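PDB 2JHP: core protein VP4 from Bluetongue virus, which caps viral messenger RNA within the inner core, as a multifunctional enzyme with methyltransferase sites that bind S-adenosyl-L-homocysteine. Local coordinates for residues N396-E401 against R415-L420; R406-Y411 against Y425-K430. All coordinates share one frame; numbering follows the deposited sequence.

Interaction 1: residues N396-E401 against R415-L420. With SAH (S-adenosyl-L-homocysteine), chain B.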
loop_
_atom_site.group_PDB
_atom_site.type_symbol
_atom_site.label_atom_id
_atom_site.label_comp_id
_atom_site.label_asym_id
_atom_site.label_seq_id
_atom_site.Cartn_x
_atom_site.Cartn_y
_atom_site.Cartn_z
ATOM N N ASN A 396 5.603 -15.338 5.562
ATOM C CA ASN A 396 6.523 -14.305 6.029
ATOM C C ASN A 396 7.501 -13.902 4.927
ATOM O O ASN A 396 8.369 -14.686 4.521
ATOM C CB ASN A 396 7.278 -14.753 7.290
ATOM C CG ASN A 396 8.084 -13.617 7.947
ATOM O OD1 ASN A 396 8.547 -12.677 7.279
ATOM N ND2 ASN A 396 8.261 -13.709 9.268
ATOM N N GLY A 397 7.367 -12.658 4.480
ATOM C CA GLY A 397 8.137 -12.116 3.378
ATOM C C GLY A 397 9.624 -12.356 3.488
ATOM O O GLY A 397 10.268 -12.698 2.491
ATOM N N LEU A 398 10.161 -12.195 4.700
ATOM C CA LEU A 398 11.598 -12.325 4.943
ATOM C C LEU A 398 12.064 -13.758 4.771
ATOM O O LEU A 398 13.220 -13.996 4.443
ATOM C CB LEU A 398 11.967 -11.841 6.343
ATOM C CG LEU A 398 11.530 -10.442 6.774
ATOM C CD1 LEU A 398 11.535 -10.339 8.292
ATOM C CD2 LEU A 398 12.400 -9.373 6.146
ATOM N N LEU A 399 11.162 -14.713 4.980
ATOM C CA LEU A 399 11.533 -16.129 4.953
ATOM C C LEU A 399 11.122 -16.827 3.664
ATOM O O LEU A 399 11.473 -17.980 3.439
ATOM C CB LEU A 399 10.930 -16.858 6.159
ATOM C CG LEU A 399 11.276 -16.332 7.556
ATOM C CD1 LEU A 399 10.247 -16.817 8.578
ATOM C CD2 LEU A 399 12.695 -16.743 7.944
ATOM N N HIS A 400 10.381 -16.124 2.818
ATOM C CA HIS A 400 9.889 -16.703 1.583
ATOM C C HIS A 400 10.926 -16.565 0.468
ATOM O O HIS A 400 11.374 -15.455 0.156
ATOM C CB HIS A 400 8.569 -16.035 1.197
ATOM C CG HIS A 400 7.960 -16.573 -0.058
ATOM N ND1 HIS A 400 8.128 -15.969 -1.285
ATOM C CD2 HIS A 400 7.178 -17.657 -0.276
ATOM C CE1 HIS A 400 7.483 -16.662 -2.206
ATOM N NE2 HIS A 400 6.896 -17.690 -1.619
ATOM N N GLU A 401 11.322 -17.696 -0.111
ATOM C CA GLU A 401 12.168 -17.688 -1.302
ATOM C C GLU A 401 11.280 -17.811 -2.541
ATOM O O GLU A 401 10.491 -18.743 -2.650
ATOM C CB GLU A 401 13.219 -18.805 -1.255
ATOM C CG GLU A 401 14.386 -18.591 -2.230
ATOM C CD GLU A 401 15.641 -19.380 -1.865
ATOM O OE1 GLU A 401 15.984 -19.451 -0.664
ATOM O OE2 GLU A 401 16.294 -19.918 -2.788
ATOM N N ARG A 415 7.424 -2.937 13.326
ATOM C CA ARG A 415 8.064 -3.251 14.593
ATOM C C ARG A 415 8.209 -4.762 14.858
ATOM O O ARG A 415 9.135 -5.182 15.563
ATOM C CB ARG A 415 7.345 -2.539 15.738
ATOM C CG ARG A 415 8.227 -2.277 16.949
ATOM C CD ARG A 415 7.747 -1.068 17.761
ATOM N NE ARG A 415 7.812 0.166 16.970
ATOM C CZ ARG A 415 8.853 0.997 16.940
ATOM N NH1 ARG A 415 9.941 0.756 17.668
ATOM N NH2 ARG A 415 8.801 2.082 16.185
ATOM N N CYS A 416 7.319 -5.567 14.277
ATOM C CA CYS A 416 7.411 -7.032 14.360
ATOM C C CYS A 416 8.656 -7.628 13.677
ATOM O O CYS A 416 8.915 -8.819 13.811
ATOM C CB CYS A 416 6.151 -7.678 13.782
ATOM S SG CYS A 416 5.994 -7.496 11.991
ATOM N N ASN A 417 9.411 -6.806 12.950
ATOM C CA ASN A 417 10.630 -7.248 12.250
ATOM C C ASN A 417 11.926 -6.664 12.821
ATOM O O ASN A 417 13.000 -6.794 12.220
ATOM C CB ASN A 417 10.538 -6.930 10.751
ATOM C CG ASN A 417 9.291 -7.499 10.118
ATOM O OD1 ASN A 417 8.796 -8.537 10.541
ATOM N ND2 ASN A 417 8.767 -6.816 9.106
ATOM N N MET A 418 11.815 -6.025 13.980
ATOM C CA MET A 418 12.948 -5.403 14.636
ATOM C C MET A 418 14.108 -6.379 14.840
ATOM O O MET A 418 13.904 -7.547 15.199
ATOM C CB MET A 418 12.502 -4.850 15.980
ATOM C CG MET A 418 13.265 -3.630 16.433
ATOM S SD MET A 418 12.225 -2.663 17.534
ATOM C CE MET A 418 12.230 -3.674 19.026
ATOM N N GLY A 419 15.322 -5.880 14.606
ATOM C CA GLY A 419 16.546 -6.666 14.773
ATOM C C GLY A 419 16.766 -7.720 13.700
ATOM O O GLY A 419 17.437 -8.718 13.943
ATOM N N LEU A 420 16.191 -7.513 12.518
ATOM C CA LEU A 420 16.306 -8.488 11.435
ATOM C C LEU A 420 16.758 -7.805 10.149
ATOM O O LEU A 420 16.370 -8.201 9.048
ATOM C CB LEU A 420 14.993 -9.259 11.227
ATOM C CG LEU A 420 14.296 -9.925 12.418
ATOM C CD1 LEU A 420 13.025 -10.601 11.969
ATOM C CD2 LEU A 420 15.190 -10.926 13.094
HETATM N N SAH B . 2.027 -3.869 1.665
HETATM C CA SAH B . 0.744 -3.108 1.779
HETATM C CB SAH B . 0.235 -2.906 3.209
HETATM C CG SAH B . 1.209 -2.904 4.373
HETATM S SD SAH B . 0.314 -2.996 5.948
HETATM C C SAH B . 0.773 -1.788 1.024
HETATM O O SAH B . 1.284 -1.720 -0.097
HETATM O OXT SAH B . 0.259 -0.774 1.495
HETATM C "C5'" SAH B . 1.632 -4.037 6.638
HETATM C "C4'" SAH B . 1.251 -5.506 6.710
HETATM O "O4'" SAH B . 2.389 -6.327 6.539
HETATM C "C3'" SAH B . 0.624 -5.883 8.050
HETATM O "O3'" SAH B . -0.470 -6.737 7.760
HETATM C "C2'" SAH B . 1.706 -6.680 8.763
HETATM O "O2'" SAH B . 1.192 -7.699 9.578
HETATM C "C1'" SAH B . 2.473 -7.286 7.588
HETATM N N9 SAH B . 3.868 -7.645 7.927
HETATM C C8 SAH B . 4.732 -6.965 8.753
HETATM N N7 SAH B . 5.912 -7.637 8.796
HETATM C C5 SAH B . 5.816 -8.735 8.009
HETATM C C6 SAH B . 6.713 -9.757 7.685
HETATM N N6 SAH B . 7.944 -9.756 8.192
HETATM N N1 SAH B . 6.328 -10.768 6.824
HETATM C C2 SAH B . 5.053 -10.767 6.284
HETATM N N3 SAH B . 4.162 -9.757 6.602
HETATM C C4 SAH B . 4.533 -8.755 7.453
#
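L398 and L420 lie where the two loops approach most closely, their CA atoms 8.9 Å apart, and the adenine edge of S-adenosyl-L-homocysteine lies between N396-G397 on one loop and N417 on the other. This is the adenine end of a cofactor pocket in a Rossmann-like methyltransferase domain. N396 has CG anti to its own backbone N (chi1 -171°), a position that brings OD1 round to L398 N at 3.1 Å and closes an Asx turn. The same OD1 takes a hydrogen bond from SAH N6, also at 3.1 Å, so the Asx turn holds the oxygen that accepts from the adenine amino group. G397 follows with its backbone N-H, which donates to SAH N1 at 3.2 Å. From the other loop, N417 uses both ends of its amide on the Hoogsteen edge: OD1 accepts from SAH N6 at 2.8 Å, while ND2 donates to SAH N7 at 3.0 Å. A short asparagine suits N396, whose one oxygen serves both backbone and base, and N417, whose amide both accepts and donates. The loops themselves meet weakly: L398 CD1 reaches L420 CD1 at 4.0 Å, an apolar contact next to SAH N6, which L398 CD1 also approaches at 3.6 Å. N417 also begins a type II turn ending at L420, in which G419 takes a positive phi of 73°. ND2 of N417 donates as well to the carbonyl O of L412.

Interaction 2: residues R406-Y411 against Y425-K430. With SAH (S-adenosyl-L-homocysteine), chain B; GUN (guanine), chain E.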
loop_
_atom_site.group_PDB
_atom_site.type_symbol
_atom_site.label_atom_id
_atom_site.label_comp_id
_atom_site.label_asym_id
_atom_site.label_seq_id
_atom_site.Cartn_x
_atom_site.Cartn_y
_atom_site.Cartn_z
ATOM N N ARG A 406 9.101 -10.061 -7.352
ATOM C CA ARG A 406 8.359 -9.746 -6.139
ATOM C C ARG A 406 8.376 -8.258 -5.794
ATOM O O ARG A 406 9.267 -7.538 -6.207
ATOM C CB ARG A 406 8.923 -10.551 -4.971
ATOM C CG ARG A 406 10.395 -10.283 -4.694
ATOM C CD ARG A 406 10.928 -11.079 -3.494
ATOM N NE ARG A 406 10.381 -10.620 -2.210
ATOM C CZ ARG A 406 10.392 -11.344 -1.093
ATOM N NH1 ARG A 406 10.900 -12.577 -1.082
ATOM N NH2 ARG A 406 9.892 -10.838 0.021
ATOM N N ALA A 407 7.381 -7.819 -5.028
ATOM C CA ALA A 407 7.306 -6.464 -4.480
ATOM C C ALA A 407 7.170 -6.533 -2.961
ATOM O O ALA A 407 6.568 -7.465 -2.423
ATOM C CB ALA A 407 6.124 -5.704 -5.075
ATOM N N ASP A 408 7.716 -5.535 -2.270
ATOM C CA ASP A 408 7.816 -5.595 -0.804
ATOM C C ASP A 408 7.500 -4.250 -0.131
ATOM O O ASP A 408 8.347 -3.618 0.508
ATOM C CB ASP A 408 9.186 -6.147 -0.417
ATOM C CG ASP A 408 9.347 -7.609 -0.812
ATOM O OD1 ASP A 408 8.970 -8.482 0.005
ATOM O OD2 ASP A 408 9.848 -7.881 -1.934
ATOM N N LEU A 409 6.255 -3.828 -0.303
ATOM C CA LEU A 409 5.864 -2.466 -0.006
ATOM C C LEU A 409 5.305 -2.314 1.423
ATOM O O LEU A 409 4.412 -3.049 1.833
ATOM C CB LEU A 409 4.865 -1.979 -1.063
ATOM C CG LEU A 409 5.347 -1.888 -2.515
ATOM C CD1 LEU A 409 4.213 -1.758 -3.488
ATOM C CD2 LEU A 409 6.309 -0.734 -2.669
ATOM N N PHE A 410 5.893 -1.379 2.165
ATOM C CA PHE A 410 5.383 -0.888 3.433
ATOM C C PHE A 410 5.151 -1.972 4.480
ATOM O O PHE A 410 4.038 -2.129 4.973
ATOM C CB PHE A 410 4.086 -0.059 3.246
ATOM C CG PHE A 410 4.186 1.018 2.217
ATOM C CD1 PHE A 410 3.560 0.871 0.992
ATOM C CD2 PHE A 410 4.896 2.181 2.475
ATOM C CE1 PHE A 410 3.643 1.859 0.035
ATOM C CE2 PHE A 410 4.979 3.191 1.521
ATOM C CZ PHE A 410 4.356 3.027 0.297
ATOM N N TYR A 411 6.198 -2.713 4.818
ATOM C CA TYR A 411 6.075 -3.737 5.839
ATOM C C TYR A 411 7.406 -4.070 6.501
ATOM O O TYR A 411 7.458 -4.320 7.707
ATOM C CB TYR A 411 5.380 -4.998 5.277
ATOM C CG TYR A 411 6.270 -6.016 4.584
ATOM C CD1 TYR A 411 6.927 -7.004 5.319
ATOM C CD2 TYR A 411 6.423 -6.010 3.194
ATOM C CE1 TYR A 411 7.734 -7.958 4.687
ATOM C CE2 TYR A 411 7.232 -6.959 2.542
ATOM C CZ TYR A 411 7.877 -7.933 3.291
ATOM O OH TYR A 411 8.690 -8.865 2.680
ATOM N N TYR A 425 17.660 -6.350 4.403
ATOM C CA TYR A 425 18.545 -5.951 3.308
ATOM C C TYR A 425 18.604 -7.013 2.207
ATOM O O TYR A 425 18.701 -6.687 1.028
ATOM C CB TYR A 425 19.944 -5.586 3.833
ATOM C CG TYR A 425 19.960 -4.291 4.619
ATOM C CD1 TYR A 425 20.268 -4.270 5.985
ATOM C CD2 TYR A 425 19.641 -3.082 3.999
ATOM C CE1 TYR A 425 20.258 -3.062 6.714
ATOM C CE2 TYR A 425 19.621 -1.874 4.728
ATOM C CZ TYR A 425 19.936 -1.874 6.066
ATOM O OH TYR A 425 19.910 -0.676 6.713
ATOM N N GLU A 426 18.506 -8.279 2.605
ATOM C CA GLU A 426 18.441 -9.395 1.667
ATOM C C GLU A 426 17.210 -9.280 0.763
ATOM O O GLU A 426 17.277 -9.601 -0.420
ATOM C CB GLU A 426 18.443 -10.730 2.419
ATOM C CG GLU A 426 18.986 -11.916 1.632
ATOM C CD GLU A 426 20.439 -12.255 1.970
ATOM O OE1 GLU A 426 20.772 -12.290 3.181
ATOM O OE2 GLU A 426 21.246 -12.511 1.036
ATOM N N VAL A 427 16.092 -8.807 1.309
ATOM C CA VAL A 427 14.916 -8.505 0.486
ATOM C C VAL A 427 15.160 -7.327 -0.474
ATOM O O VAL A 427 14.887 -7.427 -1.673
ATOM C CB VAL A 427 13.661 -8.239 1.342
ATOM C CG1 VAL A 427 12.531 -7.706 0.484
ATOM C CG2 VAL A 427 13.233 -9.500 2.050
ATOM N N MET A 428 15.689 -6.225 0.056
ATOM C CA MET A 428 15.984 -5.034 -0.751
ATOM C C MET A 428 17.025 -5.277 -1.879
ATOM O O MET A 428 17.087 -4.520 -2.843
ATOM C CB MET A 428 16.383 -3.857 0.148
ATOM C CG MET A 428 15.415 -3.618 1.318
ATOM S SD MET A 428 15.340 -1.941 1.994
ATOM C CE MET A 428 17.037 -1.400 1.831
ATOM N N LYS A 429 17.806 -6.344 -1.764
ATOM C CA LYS A 429 18.767 -6.713 -2.797
ATOM C C LYS A 429 18.100 -7.397 -4.011
ATOM O O LYS A 429 18.619 -7.341 -5.125
ATOM C CB LYS A 429 19.862 -7.600 -2.167
ATOM C CG LYS A 429 20.994 -8.083 -3.028
ATOM C CD LYS A 429 21.901 -8.856 -2.083
ATOM C CE LYS A 429 23.277 -9.151 -2.641
ATOM N NZ LYS A 429 23.293 -10.560 -3.096
ATOM N N LYS A 430 16.940 -8.017 -3.794
ATOM C CA LYS A 430 16.295 -8.823 -4.840
ATOM C C LYS A 430 14.873 -8.375 -5.195
ATOM O O LYS A 430 14.314 -8.821 -6.195
ATOM C CB LYS A 430 16.320 -10.323 -4.478
ATOM C CG LYS A 430 15.607 -10.688 -3.154
ATOM C CD LYS A 430 15.586 -12.199 -2.903
ATOM C CE LYS A 430 14.745 -12.557 -1.667
ATOM N NZ LYS A 430 14.254 -13.976 -1.701
HETATM N N SAH B . 2.027 -3.869 1.665
HETATM C CA SAH B . 0.744 -3.108 1.779
HETATM C CB SAH B . 0.235 -2.906 3.209
HETATM C CG SAH B . 1.209 -2.904 4.373
HETATM S SD SAH B . 0.314 -2.996 5.948
HETATM C C SAH B . 0.773 -1.788 1.024
HETATM O O SAH B . 1.284 -1.720 -0.097
HETATM O OXT SAH B . 0.259 -0.774 1.495
HETATM C "C5'" SAH B . 1.632 -4.037 6.638
HETATM C "C4'" SAH B . 1.251 -5.506 6.710
HETATM O "O4'" SAH B . 2.389 -6.327 6.539
HETATM C "C3'" SAH B . 0.624 -5.883 8.050
HETATM O "O3'" SAH B . -0.470 -6.737 7.760
HETATM C "C2'" SAH B . 1.706 -6.680 8.763
HETATM O "O2'" SAH B . 1.192 -7.699 9.578
HETATM C "C1'" SAH B . 2.473 -7.286 7.588
HETATM N N9 SAH B . 3.868 -7.645 7.927
HETATM C C8 SAH B . 4.732 -6.965 8.753
HETATM N N7 SAH B . 5.912 -7.637 8.796
HETATM C C5 SAH B . 5.816 -8.735 8.009
HETATM C C6 SAH B . 6.713 -9.757 7.685
HETATM N N6 SAH B . 7.944 -9.756 8.192
HETATM N N1 SAH B . 6.328 -10.768 6.824
HETATM C C2 SAH B . 5.053 -10.767 6.284
HETATM N N3 SAH B . 4.162 -9.757 6.602
HETATM C C4 SAH B . 4.533 -8.755 7.453
HETATM N N9 GUN E . -1.057 3.203 1.438
HETATM C C8 GUN E . -1.440 2.216 2.248
HETATM N N7 GUN E . -0.655 2.205 3.328
HETATM C C5 GUN E . 0.233 3.192 3.213
HETATM C C6 GUN E . 1.277 3.648 4.021
HETATM O O6 GUN E . 1.526 3.102 5.095
HETATM N N1 GUN E . 2.044 4.741 3.597
HETATM C C2 GUN E . 1.735 5.339 2.365
HETATM N N2 GUN E . 2.434 6.370 1.934
HETATM N N3 GUN E . 0.723 4.871 1.613
HETATM C C4 GUN E . -0.025 3.827 2.004
#
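V427 and D408 approach from opposite directions, the valine reaching in from the helix and the aspartate out from the strand. CG1 of V427 stands over the face of the carboxylate, 3.4 Å from D408 CG, so a compact branched side chain covers the flat group without competing for its oxygens. Those oxygens are taken up around the rim. R406 meets D408 side-on in the guanidinium plane: NE donates to OD2, on its syn lone pair, at 2.8 Å, and NH2 makes a short, nearly straight salt bridge of 2.5 Å to OD1 (178°). Arginine fits here because its bent chain, turned at chi3 (-70°), offers two parallel N-H groups to one carboxylate. On the anti side of OD1, Y411 OH donates at 2.7 Å, so this oxygen holds two donors, and the tyrosine links the buried pair to the ligand, its CD1 lying 3.4 Å from SAH C5. R406 crosses V427 at about a right angle. The extended chain of K430 brings NZ to 3.7 Å from R406 NH1, a contact of like charges. Beyond D408, L409 O accepts from SAH N at 2.5 Å, and the F410 ring turns one face to the guanine. The whole packs helix 421-430 against strand 406-408 within a beta-alpha-beta unit completed by strand 433-437, while A407 and L409 touch helix 114-128.

The centres of interactions 1 and 2 are about 10 Å apart, and their segments alternate along the chain: 396-401, 406-411, 415-420, 425-430. Strand 406-408 is the fourth in a mixed sheet of order 3-2-1-4-5-7-6, the arrangement of class I methyltransferases, and helix 421-430 leads from it to the neighbouring strand 433-437. The loops flanking strand 406-408 supply interaction 1. R406 joins the two directly, its NH2 donating to G397 O and its NH1 more weakly to H400 O. Both contribute to one S-adenosyl-L-homocysteine site, interaction 1 at the adenine edge and interaction 2 through Y411 against adenine and ribose, and L409 and F410 along the amino-acid end; F410 also forms part of a guanine pocket.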